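Local coordinates for StiE protein (Stigmatella aurantiaca, PDB 6ECX) that serves, through its O-methyltransferase domain, to transfer methyl groups from S-adenosylmethionine to oxygen during polyketide assembly, at residues V84-F95 with F153-G162; E111-G122 with N139-S148. All coordinates share one frame; numbering follows the deposited sequence. Where two conformers were deposited one is given.

Overall arrangement
Both contacts belong to one sheet of the Rossmann-like methyltransferase fold, and their centres lie about 11 Å apart. Strands 141-145, 114-119, 91-94 and 157-163 run side by side and parallel in that order: contact 2 pairs the first two, contact 1 the last two, and strands 114-119 and 91-94 join the pairs. Along the chain contact 2 is nested within the loop that contact 1 closes, and strand 157-163 is the next strand after 141-145. Side-chain links tie the contacts together, among them Tyr157 to Asp116 and Ser148 to the carbonyl of Phe95. The C-terminal ends of these strands carry pocket residues from both contacts, gathered around S-adenosylmethionine.

Contact 1: residues V84-F95 with F153-G162; sequences VDLSAIKNVMDF and FPGMYDLVLG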
loop_
_atom_site.group_PDB
_atom_site.type_symbol
_atom_site.label_atom_id
_atom_site.label_comp_id
_atom_site.label_asym_id
_atom_site.label_seq_id
_atom_site.Cartn_x
_atom_site.Cartn_y
_atom_site.Cartn_z
ATOM N N VAL A 84 -0.827 -13.412 -7.698
ATOM C CA VAL A 84 -0.290 -14.265 -6.635
ATOM C C VAL A 84 -1.150 -15.513 -6.491
ATOM O O VAL A 84 -2.382 -15.435 -6.413
ATOM C CB VAL A 84 -0.217 -13.506 -5.301
ATOM C CG1 VAL A 84 0.307 -14.415 -4.200
ATOM C CG2 VAL A 84 0.625 -12.231 -5.429
ATOM N N ASP A 85 -0.501 -16.667 -6.437
ATOM C CA ASP A 85 -1.170 -17.933 -6.149
ATOM C C ASP A 85 -0.848 -18.271 -4.700
ATOM O O ASP A 85 0.216 -18.817 -4.401
ATOM C CB ASP A 85 -0.701 -19.035 -7.097
ATOM C CG ASP A 85 -1.364 -20.385 -6.810
ATOM O OD1 ASP A 85 -2.149 -20.489 -5.839
ATOM O OD2 ASP A 85 -1.107 -21.353 -7.574
ATOM N N LEU A 86 -1.768 -17.954 -3.792
ATOM C CA LEU A 86 -1.468 -18.180 -2.379
ATOM C C LEU A 86 -1.298 -19.664 -2.042
ATOM O O LEU A 86 -0.581 -19.996 -1.091
ATOM C CB LEU A 86 -2.559 -17.556 -1.513
ATOM C CG LEU A 86 -2.525 -16.021 -1.571
ATOM C CD1 LEU A 86 -3.807 -15.416 -1.021
ATOM C CD2 LEU A 86 -1.300 -15.459 -0.842
ATOM N N SER A 87 -1.882 -20.573 -2.823
ATOM C CA SER A 87 -1.706 -21.981 -2.498
ATOM C C SER A 87 -0.257 -22.420 -2.652
ATOM O O SER A 87 0.139 -23.435 -2.062
ATOM C CB SER A 87 -2.620 -22.867 -3.365
ATOM O OG SER A 87 -2.172 -22.874 -4.708
ATOM N N ALA A 88 0.538 -21.675 -3.429
ATOM C CA ALA A 88 1.911 -22.050 -3.743
ATOM C C ALA A 88 2.917 -21.441 -2.780
ATOM O O ALA A 88 4.073 -21.879 -2.729
ATOM C CB ALA A 88 2.252 -21.609 -5.172
ATOM N N ILE A 89 2.507 -20.468 -2.035
ATOM C CA ILE A 89 3.366 -19.686 -1.159
ATOM C C ILE A 89 3.303 -20.266 0.246
ATOM O O ILE A 89 2.290 -20.853 0.649
ATOM C CB ILE A 89 2.897 -18.221 -1.245
ATOM C CG1 ILE A 89 3.494 -17.606 -2.525
ATOM C CG2 ILE A 89 3.196 -17.404 0.015
ATOM C CD1 ILE A 89 2.786 -16.382 -2.960
ATOM N N LYS A 90 4.407 -20.142 0.985
ATOM C CA LYS A 90 4.455 -20.565 2.375
ATOM C C LYS A 90 4.544 -19.401 3.353
ATOM O O LYS A 90 3.747 -19.340 4.291
ATOM C CB LYS A 90 5.637 -21.514 2.599
ATOM C CG LYS A 90 5.725 -22.036 4.025
ATOM C CD LYS A 90 4.412 -22.678 4.459
ATOM C CE LYS A 90 4.545 -23.418 5.781
ATOM N NZ LYS A 90 3.354 -24.291 6.004
ATOM N N ASN A 91 5.485 -18.469 3.149
ATOM C CA ASN A 91 5.843 -17.466 4.152
ATOM C C ASN A 91 5.625 -16.067 3.589
ATOM O O ASN A 91 6.034 -15.793 2.456
ATOM C CB ASN A 91 7.315 -17.639 4.560
ATOM C CG ASN A 91 7.606 -19.038 5.114
ATOM O OD1 ASN A 91 7.081 -19.411 6.156
ATOM N ND2 ASN A 91 8.432 -19.812 4.407
ATOM N N VAL A 92 5.017 -15.182 4.401
ATOM C CA VAL A 92 4.628 -13.829 3.999
ATOM C C VAL A 92 5.235 -12.822 4.975
ATOM O O VAL A 92 5.219 -13.039 6.190
ATOM C CB VAL A 92 3.086 -13.659 3.970
ATOM C CG1 VAL A 92 2.677 -12.226 3.488
ATOM C CG2 VAL A 92 2.408 -14.754 3.122
ATOM N N MET A 93 5.753 -11.712 4.447
ATOM C CA MET A 93 6.240 -10.594 5.262
ATOM C C MET A 93 5.477 -9.332 4.892
ATOM O O MET A 93 5.443 -8.960 3.715
ATOM C CB MET A 93 7.739 -10.363 5.042
ATOM C CG MET A 93 8.346 -9.226 5.857
ATOM S SD MET A 93 8.471 -9.713 7.603
ATOM C CE MET A 93 7.920 -8.170 8.377
ATOM N N ASP A 94 4.886 -8.651 5.895
ATOM C CA ASP A 94 4.230 -7.352 5.698
ATOM C C ASP A 94 5.088 -6.295 6.372
ATOM O O ASP A 94 5.118 -6.216 7.609
ATOM C CB ASP A 94 2.819 -7.352 6.291
ATOM C CG ASP A 94 2.059 -6.043 6.038
ATOM O OD1 ASP A 94 2.681 -4.985 5.790
ATOM O OD2 ASP A 94 0.808 -6.081 6.093
ATOM N N PHE A 95 5.800 -5.475 5.586
ATOM C CA PHE A 95 6.787 -4.623 6.237
ATOM C C PHE A 95 6.221 -3.292 6.729
ATOM O O PHE A 95 6.985 -2.456 7.215
ATOM C CB PHE A 95 8.024 -4.413 5.346
ATOM C CG PHE A 95 7.774 -3.720 4.037
ATOM C CD1 PHE A 95 7.767 -2.342 3.961
ATOM C CD2 PHE A 95 7.649 -4.451 2.866
ATOM C CE1 PHE A 95 7.599 -1.694 2.745
ATOM C CE2 PHE A 95 7.493 -3.813 1.637
ATOM C CZ PHE A 95 7.462 -2.439 1.576
ATOM N N PHE A 153 14.305 -8.467 8.565
ATOM C CA PHE A 153 13.120 -9.298 8.636
ATOM C C PHE A 153 13.489 -10.646 9.260
ATOM O O PHE A 153 14.634 -11.098 9.147
ATOM C CB PHE A 153 12.524 -9.474 7.241
ATOM C CG PHE A 153 12.100 -8.180 6.603
ATOM C CD1 PHE A 153 11.381 -7.235 7.331
ATOM C CD2 PHE A 153 12.437 -7.893 5.277
ATOM C CE1 PHE A 153 10.987 -6.028 6.743
ATOM C CE2 PHE A 153 12.050 -6.698 4.691
ATOM C CZ PHE A 153 11.316 -5.763 5.423
ATOM N N PRO A 154 12.561 -11.287 9.978
ATOM C CA PRO A 154 12.908 -12.440 10.817
ATOM C C PRO A 154 12.676 -13.786 10.139
ATOM O O PRO A 154 12.049 -14.689 10.705
ATOM C CB PRO A 154 11.990 -12.260 12.027
ATOM C CG PRO A 154 10.755 -11.652 11.450
ATOM C CD PRO A 154 11.199 -10.792 10.275
ATOM N N GLY A 155 13.175 -13.934 8.919
ATOM C CA GLY A 155 12.986 -15.172 8.196
ATOM C C GLY A 155 13.237 -14.984 6.712
ATOM O O GLY A 155 13.708 -13.934 6.263
ATOM N N MET A 156 12.878 -16.021 5.962
ATOM C CA MET A 156 13.037 -16.056 4.514
ATOM C C MET A 156 11.654 -16.256 3.907
ATOM O O MET A 156 10.968 -17.233 4.232
ATOM C CB MET A 156 14.003 -17.178 4.116
ATOM C CG MET A 156 14.328 -17.240 2.640
ATOM S SD MET A 156 15.135 -15.743 2.030
ATOM C CE MET A 156 16.688 -15.802 2.919
ATOM N N TYR A 157 11.239 -15.332 3.038
ATOM C CA TYR A 157 9.845 -15.219 2.630
ATOM C C TYR A 157 9.655 -15.529 1.151
ATOM O O TYR A 157 10.583 -15.439 0.342
ATOM C CB TYR A 157 9.319 -13.809 2.958
ATOM C CG TYR A 157 9.431 -13.555 4.441
ATOM C CD1 TYR A 157 8.463 -14.040 5.319
ATOM C CD2 TYR A 157 10.546 -12.922 4.976
ATOM C CE1 TYR A 157 8.586 -13.876 6.708
ATOM C CE2 TYR A 157 10.674 -12.741 6.357
ATOM C CZ TYR A 157 9.683 -13.204 7.208
ATOM O OH TYR A 157 9.813 -13.020 8.560
ATOM N N ASP A 158 8.425 -15.927 0.822
ATOM C CA ASP A 158 7.987 -16.140 -0.548
ATOM C C ASP A 158 7.216 -14.966 -1.099
ATOM O O ASP A 158 7.206 -14.755 -2.317
ATOM C CB ASP A 158 7.090 -17.377 -0.621
ATOM C CG ASP A 158 7.783 -18.625 -0.119
ATOM O OD1 ASP A 158 9.011 -18.719 -0.262
ATOM O OD2 ASP A 158 7.089 -19.502 0.416
ATOM N N LEU A 159 6.599 -14.169 -0.220
ATOM C CA LEU A 159 5.787 -13.031 -0.631
ATOM C C LEU A 159 6.021 -11.916 0.373
ATOM O O LEU A 159 6.065 -12.180 1.582
ATOM C CB LEU A 159 4.294 -13.403 -0.685
ATOM C CG LEU A 159 3.229 -12.300 -0.819
ATOM C CD1 LEU A 159 3.295 -11.656 -2.206
ATOM C CD2 LEU A 159 1.818 -12.891 -0.593
ATOM N N VAL A 160 6.220 -10.688 -0.125
ATOM C CA VAL A 160 6.420 -9.503 0.711
ATOM C C VAL A 160 5.383 -8.450 0.325
ATOM O O VAL A 160 5.147 -8.206 -0.861
ATOM C CB VAL A 160 7.850 -8.933 0.576
ATOM C CG1 VAL A 160 8.015 -7.644 1.408
ATOM C CG2 VAL A 160 8.906 -9.945 1.026
ATOM N N LEU A 161 4.764 -7.824 1.333
ATOM C CA LEU A 161 3.689 -6.859 1.140
ATOM C C LEU A 161 4.152 -5.495 1.641
ATOM O O LEU A 161 4.704 -5.386 2.751
ATOM C CB LEU A 161 2.402 -7.245 1.902
ATOM C CG LEU A 161 1.857 -8.666 1.918
ATOM C CD1 LEU A 161 0.580 -8.738 2.762
ATOM C CD2 LEU A 161 1.568 -9.139 0.515
ATOM N N GLY A 162 3.905 -4.460 0.838
ATOM C CA GLY A 162 4.125 -3.087 1.281
ATOM C C GLY A 162 3.062 -2.202 0.674
ATOM O O GLY A 162 3.245 -1.681 -0.430
HETATM O O HOH W 1 10.019 -19.170 2.282
#
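Met93 lies against two aromatic rings from 153-162, and its flexible, polarisable chain suits the slot. CB sits over the centre of the Tyr157 ring, 3.6 Å from its centroid. With CG anti to the backbone N (chi1 -180°), the chain continues to the Phe153 ring, where CG rests over one face, nearer the rim. SD approaches both rings obliquely, a double Met-aromatic contact, and also touches Pro154 CD. CE ends the chain at Phe153 CD1, 3.7 Å away. Along the backbone the strands pair in parallel: Met93 N donates to Leu159 O, Leu161 N to Met93 O and Phe95 N to Leu161 O. At the corner at Asp158, Asn91 O takes two donors, the backbone N atoms of Asp158 and Leu159. The Asp158 carboxylate suits this corner, because OD2 accepts from Lys90 N (2.8 Å) through its anti lone pair and, weakly, from Asn91 N, while a water joins OD1 to Asn91 ND2 and Met156 O. Further along, Gly162 CA lies over one face of the Phe95 ring (3.4 Å from CZ), where glycine brings the backbone close; Phe95 belongs to the S-adenosylmethionine pocket. These are central parallel strands of the Rossmann-like sheet, strand 91-94 flanked by 114-119 and strand 157-163 by 187-196; Leu161 and Asp94 meet helix 101-109 on the face away from Met93.

Contact 2: residues E111-G122 with N139-S148; sequences EHLKLDGYTISG and NRIRIFQRDS. With SAM (S-adenosylmethionine), chain B.
Arg140 and Tyr118 bury the largest areas here. Arg140, its chain bent at chi3 (-88°), brings its guanidinium against the loop 111-113: NH2 donates to Leu113 O at 3.0 Å, almost in the guanidinium plane, while Glu111 O stands over one face. Arginine suits the place, since its separate N-H groups let NH2 bond Leu113 O while NH1 bonds Gly107 O. Arg146 CB packs over one face of the Tyr118 ring, 3.7 Å from the centroid. Arg146 then curls round, and NE and NH2 both donate to the phenol OH, at 3.0 Å from NE; the ring and guanidinium planes are 88° apart. The same OH also bonds Asp152 O. The strands form a beta-alpha-beta unit with helix 122-134, parallel and adjacent, as in Rossmann-like methyltransferases. Arg146 is followed by the adenine site: Ser148 N donates to N1 of S-adenosylmethionine at 2.9 Å, nearly straight (178°), and Asp147 OD1 accepts from N6, so the pair reads the Watson-Crick edge of the base. Midway along the strands Arg142 forms a side-on salt bridge to Asp116, NE to OD1 2.8 Å and NH2 to OD2, both from above the carboxylate plane; OD2 also bonds Tyr157 OH.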
loop_
_atom_site.group_PDB
_atom_site.type_symbol
_atom_site.label_atom_id
_atom_site.label_comp_id
_atom_site.label_asym_id
_atom_site.label_seq_id
_atom_site.Cartn_x
_atom_site.Cartn_y
_atom_site.Cartn_z
ATOM N N GLU A 111 -4.837 -21.540 5.399
ATOM C CA GLU A 111 -4.393 -22.043 6.692
ATOM C C GLU A 111 -2.938 -22.481 6.691
ATOM O O GLU A 111 -2.348 -22.595 7.765
ATOM C CB GLU A 111 -5.278 -23.204 7.140
ATOM C CG GLU A 111 -6.712 -22.790 7.433
ATOM C CD GLU A 111 -7.492 -23.852 8.192
ATOM O OE1 GLU A 111 -7.062 -24.231 9.306
ATOM O OE2 GLU A 111 -8.533 -24.308 7.672
ATOM N N HIS A 112 -2.348 -22.732 5.526
ATOM C CA HIS A 112 -0.963 -23.171 5.489
ATOM C C HIS A 112 0.033 -22.026 5.672
ATOM O O HIS A 112 1.203 -22.286 5.972
ATOM C CB HIS A 112 -0.674 -23.863 4.155
ATOM C CG HIS A 112 -0.820 -22.955 2.971
ATOM N ND1 HIS A 112 -2.046 -22.534 2.496
ATOM C CD2 HIS A 112 0.109 -22.389 2.165
ATOM C CE1 HIS A 112 -1.866 -21.750 1.447
ATOM N NE2 HIS A 112 -0.567 -21.644 1.224
ATOM N N LEU A 113 -0.387 -20.774 5.481
ATOM C CA LEU A 113 0.553 -19.652 5.470
ATOM C C LEU A 113 1.109 -19.357 6.862
ATOM O O LEU A 113 0.422 -19.514 7.874
ATOM C CB LEU A 113 -0.118 -18.377 4.942
ATOM C CG LEU A 113 -0.620 -18.322 3.500
ATOM C CD1 LEU A 113 -1.294 -16.982 3.258
ATOM C CD2 LEU A 113 0.538 -18.544 2.509
ATOM N N LYS A 114 2.367 -18.906 6.888
ATOM C CA LYS A 114 3.020 -18.303 8.045
ATOM C C LYS A 114 3.347 -16.858 7.684
ATOM O O LYS A 114 3.943 -16.607 6.633
ATOM C CB LYS A 114 4.312 -19.041 8.416
ATOM C CG LYS A 114 4.164 -20.548 8.631
ATOM C CD LYS A 114 3.985 -20.887 10.118
ATOM C CE LYS A 114 3.939 -22.391 10.363
ATOM N NZ LYS A 114 3.829 -22.713 11.811
ATOM N N LEU A 115 2.971 -15.909 8.543
ATOM C CA LEU A 115 3.062 -14.495 8.178
ATOM C C LEU A 115 3.649 -13.688 9.326
ATOM O O LEU A 115 3.289 -13.898 10.486
ATOM C CB LEU A 115 1.683 -13.925 7.796
ATOM C CG LEU A 115 0.808 -14.774 6.848
ATOM C CD1 LEU A 115 -0.107 -15.747 7.618
ATOM C CD2 LEU A 115 -0.016 -13.874 5.983
ATOM N N ASP A 116 4.577 -12.789 9.003
ATOM C CA ASP A 116 5.155 -11.873 9.981
ATOM C C ASP A 116 4.845 -10.439 9.583
ATOM O O ASP A 116 4.798 -10.110 8.396
ATOM C CB ASP A 116 6.678 -12.059 10.085
ATOM C CG ASP A 116 7.053 -13.448 10.602
ATOM O OD1 ASP A 116 6.338 -13.920 11.503
ATOM O OD2 ASP A 116 8.023 -14.072 10.096
ATOM N N GLY A 117 4.638 -9.582 10.569
ATOM C CA GLY A 117 4.417 -8.166 10.309
ATOM C C GLY A 117 5.352 -7.306 11.131
ATOM O O GLY A 117 5.647 -7.622 12.287
ATOM N N TYR A 118 5.835 -6.222 10.517
ATOM C CA TYR A 118 6.575 -5.170 11.214
ATOM C C TYR A 118 5.769 -3.881 11.171
ATOM O O TYR A 118 5.209 -3.524 10.128
ATOM C CB TYR A 118 7.941 -4.877 10.570
ATOM C CG TYR A 118 9.121 -5.754 10.936
ATOM C CD1 TYR A 118 8.960 -6.915 11.665
ATOM C CD2 TYR A 118 10.413 -5.413 10.514
ATOM C CE1 TYR A 118 10.039 -7.702 11.984
ATOM C CE2 TYR A 118 11.503 -6.204 10.832
ATOM C CZ TYR A 118 11.301 -7.350 11.578
ATOM O OH TYR A 118 12.365 -8.159 11.922
ATOM N N THR A 119 5.718 -3.178 12.297
ATOM C CA THR A 119 5.248 -1.802 12.326
ATOM C C THR A 119 6.087 -1.040 13.340
ATOM O O THR A 119 6.537 -1.607 14.336
ATOM C CB THR A 119 3.755 -1.708 12.691
ATOM O OG1 THR A 119 3.357 -0.331 12.782
ATOM C CG2 THR A 119 3.489 -2.393 14.022
ATOM N N ILE A 120 6.312 0.252 13.082
ATOM C CA ILE A 120 7.072 1.052 14.037
ATOM C C ILE A 120 6.189 1.621 15.133
ATOM O O ILE A 120 6.713 2.122 16.140
ATOM C CB ILE A 120 7.835 2.207 13.359
ATOM C CG1 ILE A 120 6.871 3.116 12.598
ATOM C CG2 ILE A 120 8.938 1.668 12.464
ATOM C CD1 ILE A 120 7.562 4.264 11.897
ATOM N N SER A 121 4.868 1.554 14.978
ATOM C CA SER A 121 3.957 2.055 16.002
ATOM C C SER A 121 3.754 1.003 17.086
ATOM O O SER A 121 3.256 -0.098 16.808
ATOM C CB SER A 121 2.621 2.432 15.370
ATOM O OG SER A 121 1.644 2.670 16.371
ATOM N N GLY A 122 4.135 1.345 18.323
ATOM C CA GLY A 122 3.830 0.478 19.451
ATOM C C GLY A 122 2.343 0.217 19.602
ATOM O O GLY A 122 1.925 -0.911 19.885
ATOM N N ASN A 139 -0.424 -18.772 16.236
ATOM C CA ASN A 139 0.595 -19.748 15.894
ATOM C C ASN A 139 1.160 -19.536 14.508
ATOM O O ASN A 139 2.234 -20.073 14.211
ATOM C CB ASN A 139 0.037 -21.164 16.027
ATOM C CG ASN A 139 -0.528 -21.400 17.381
ATOM O OD1 ASN A 139 -1.708 -21.722 17.541
ATOM N ND2 ASN A 139 0.308 -21.207 18.390
ATOM N N ARG A 140 0.477 -18.757 13.662
ATOM C CA ARG A 140 0.953 -18.511 12.318
ATOM C C ARG A 140 1.318 -17.058 12.022
ATOM O O ARG A 140 1.980 -16.817 11.007
ATOM C CB ARG A 140 -0.083 -18.983 11.289
ATOM C CG ARG A 140 -0.537 -20.429 11.540
ATOM C CD ARG A 140 -1.192 -21.026 10.307
ATOM N NE ARG A 140 -2.621 -20.759 10.269
ATOM C CZ ARG A 140 -3.229 -19.967 9.397
ATOM N NH1 ARG A 140 -4.546 -19.813 9.482
ATOM N NH2 ARG A 140 -2.533 -19.333 8.446
ATOM N N ILE A 141 0.923 -16.092 12.856
ATOM C CA ILE A 141 1.210 -14.679 12.602
ATOM C C ILE A 141 2.012 -14.119 13.774
ATOM O O ILE A 141 1.556 -14.171 14.924
ATOM C CB ILE A 141 -0.075 -13.866 12.388
ATOM C CG1 ILE A 141 -0.888 -14.436 11.232
ATOM C CG2 ILE A 141 0.235 -12.371 12.123
ATOM C CD1 ILE A 141 -2.119 -13.627 10.921
ATOM N N ARG A 142 3.191 -13.563 13.490
ATOM C CA ARG A 142 3.963 -12.847 14.504
ATOM C C ARG A 142 4.022 -11.366 14.150
ATOM O O ARG A 142 4.152 -10.998 12.974
ATOM C CB ARG A 142 5.386 -13.399 14.650
ATOM C CG ARG A 142 5.481 -14.877 15.001
ATOM C CD ARG A 142 6.939 -15.301 15.028
ATOM N NE ARG A 142 7.604 -15.077 13.743
ATOM C CZ ARG A 142 8.908 -15.259 13.557
ATOM N NH1 ARG A 142 9.657 -15.658 14.575
ATOM N NH2 ARG A 142 9.463 -15.062 12.369
ATOM N N ILE A 143 3.930 -10.527 15.176
ATOM C CA ILE A 143 3.947 -9.075 15.046
ATOM C C ILE A 143 5.153 -8.535 15.799
ATOM O O ILE A 143 5.444 -8.975 16.917
ATOM C CB ILE A 143 2.656 -8.438 15.600
ATOM C CG1 ILE A 143 1.422 -9.071 14.943
ATOM C CG2 ILE A 143 2.686 -6.923 15.405
ATOM C CD1 ILE A 143 1.321 -8.757 13.435
ATOM N N PHE A 144 5.852 -7.577 15.194
ATOM C CA PHE A 144 7.001 -6.959 15.842
ATOM C C PHE A 144 6.934 -5.455 15.657
ATOM O O PHE A 144 6.604 -4.973 14.571
ATOM C CB PHE A 144 8.334 -7.463 15.265
ATOM C CG PHE A 144 8.515 -8.961 15.313
ATOM C CD1 PHE A 144 8.020 -9.772 14.290
ATOM C CD2 PHE A 144 9.222 -9.552 16.350
ATOM C CE1 PHE A 144 8.212 -11.146 14.316
ATOM C CE2 PHE A 144 9.418 -10.926 16.385
ATOM C CZ PHE A 144 8.914 -11.725 15.367
ATOM N N GLN A 145 7.245 -4.721 16.722
ATOM C CA GLN A 145 7.483 -3.285 16.637
ATOM C C GLN A 145 8.938 -3.115 16.227
ATOM O O GLN A 145 9.843 -3.073 17.059
ATOM C CB GLN A 145 7.185 -2.589 17.966
ATOM C CG GLN A 145 7.157 -1.063 17.852
ATOM C CD GLN A 145 7.204 -0.373 19.204
ATOM O OE1 GLN A 145 7.300 -1.026 20.242
ATOM N NE2 GLN A 145 7.132 0.950 19.196
ATOM N N ARG A 146 9.174 -3.045 14.915
ATOM C CA ARG A 146 10.524 -2.971 14.381
ATOM C C ARG A 146 10.509 -2.104 13.129
ATOM O O ARG A 146 9.459 -1.863 12.526
ATOM C CB ARG A 146 11.103 -4.371 14.080
ATOM C CG ARG A 146 11.170 -5.291 15.304
ATOM C CD ARG A 146 12.495 -6.004 15.435
ATOM N NE ARG A 146 12.472 -7.294 14.768
ATOM C CZ ARG A 146 12.610 -8.464 15.383
ATOM N NH1 ARG A 146 12.806 -8.515 16.689
ATOM N NH2 ARG A 146 12.576 -9.586 14.679
ATOM N N ASP A 147 11.689 -1.614 12.765
ATOM C CA ASP A 147 11.856 -0.673 11.664
ATOM C C ASP A 147 12.394 -1.429 10.458
ATOM O O ASP A 147 13.517 -1.940 10.492
ATOM C CB ASP A 147 12.805 0.461 12.068
ATOM C CG ASP A 147 12.953 1.534 10.986
ATOM O OD1 ASP A 147 12.833 1.230 9.774
ATOM O OD2 ASP A 147 13.199 2.700 11.364
ATOM N N SER A 148 11.593 -1.466 9.387
ATOM C CA SER A 148 11.882 -2.283 8.211
ATOM C C SER A 148 13.118 -1.820 7.443
ATOM O O SER A 148 13.626 -2.575 6.609
ATOM C CB SER A 148 10.663 -2.291 7.286
ATOM O OG SER A 148 9.540 -2.884 7.921
HETATM N N SAM B . -0.268 -1.650 5.084
HETATM C CA SAM B . -1.285 -1.272 6.057
HETATM C C SAM B . -2.647 -1.130 5.392
HETATM O O SAM B . -2.711 -1.089 4.166
HETATM O OXT SAM B . -3.696 -1.059 6.039
HETATM C CB SAM B . -0.893 0.024 6.744
HETATM C CG SAM B . -0.514 1.155 5.798
HETATM S SD SAM B . -0.272 2.692 6.728
HETATM C CE SAM B . -0.773 3.921 5.495
HETATM C "C5'" SAM B . 1.532 2.808 6.843
HETATM C "C4'" SAM B . 2.131 1.768 7.793
HETATM O "O4'" SAM B . 3.541 1.662 7.658
HETATM C "C3'" SAM B . 1.886 2.023 9.276
HETATM O "O3'" SAM B . 1.480 0.781 9.822
HETATM C "C2'" SAM B . 3.253 2.385 9.843
HETATM O "O2'" SAM B . 3.448 1.998 11.189
HETATM C "C1'" SAM B . 4.157 1.569 8.929
HETATM N N9 SAM B . 5.560 2.019 8.835
HETATM C C8 SAM B . 5.993 3.268 8.461
HETATM N N7 SAM B . 7.350 3.270 8.461
HETATM C C5 SAM B . 7.794 2.050 8.837
HETATM C C6 SAM B . 9.059 1.516 9.003
HETATM N N6 SAM B . 10.148 2.252 8.785
HETATM N N1 SAM B . 9.205 0.196 9.400
HETATM C C2 SAM B . 8.098 -0.590 9.621
HETATM N N3 SAM B . 6.842 -0.047 9.449
HETATM C C4 SAM B . 6.681 1.248 9.071
HETATM O O HOH W 2 4.911 -16.400 11.590
#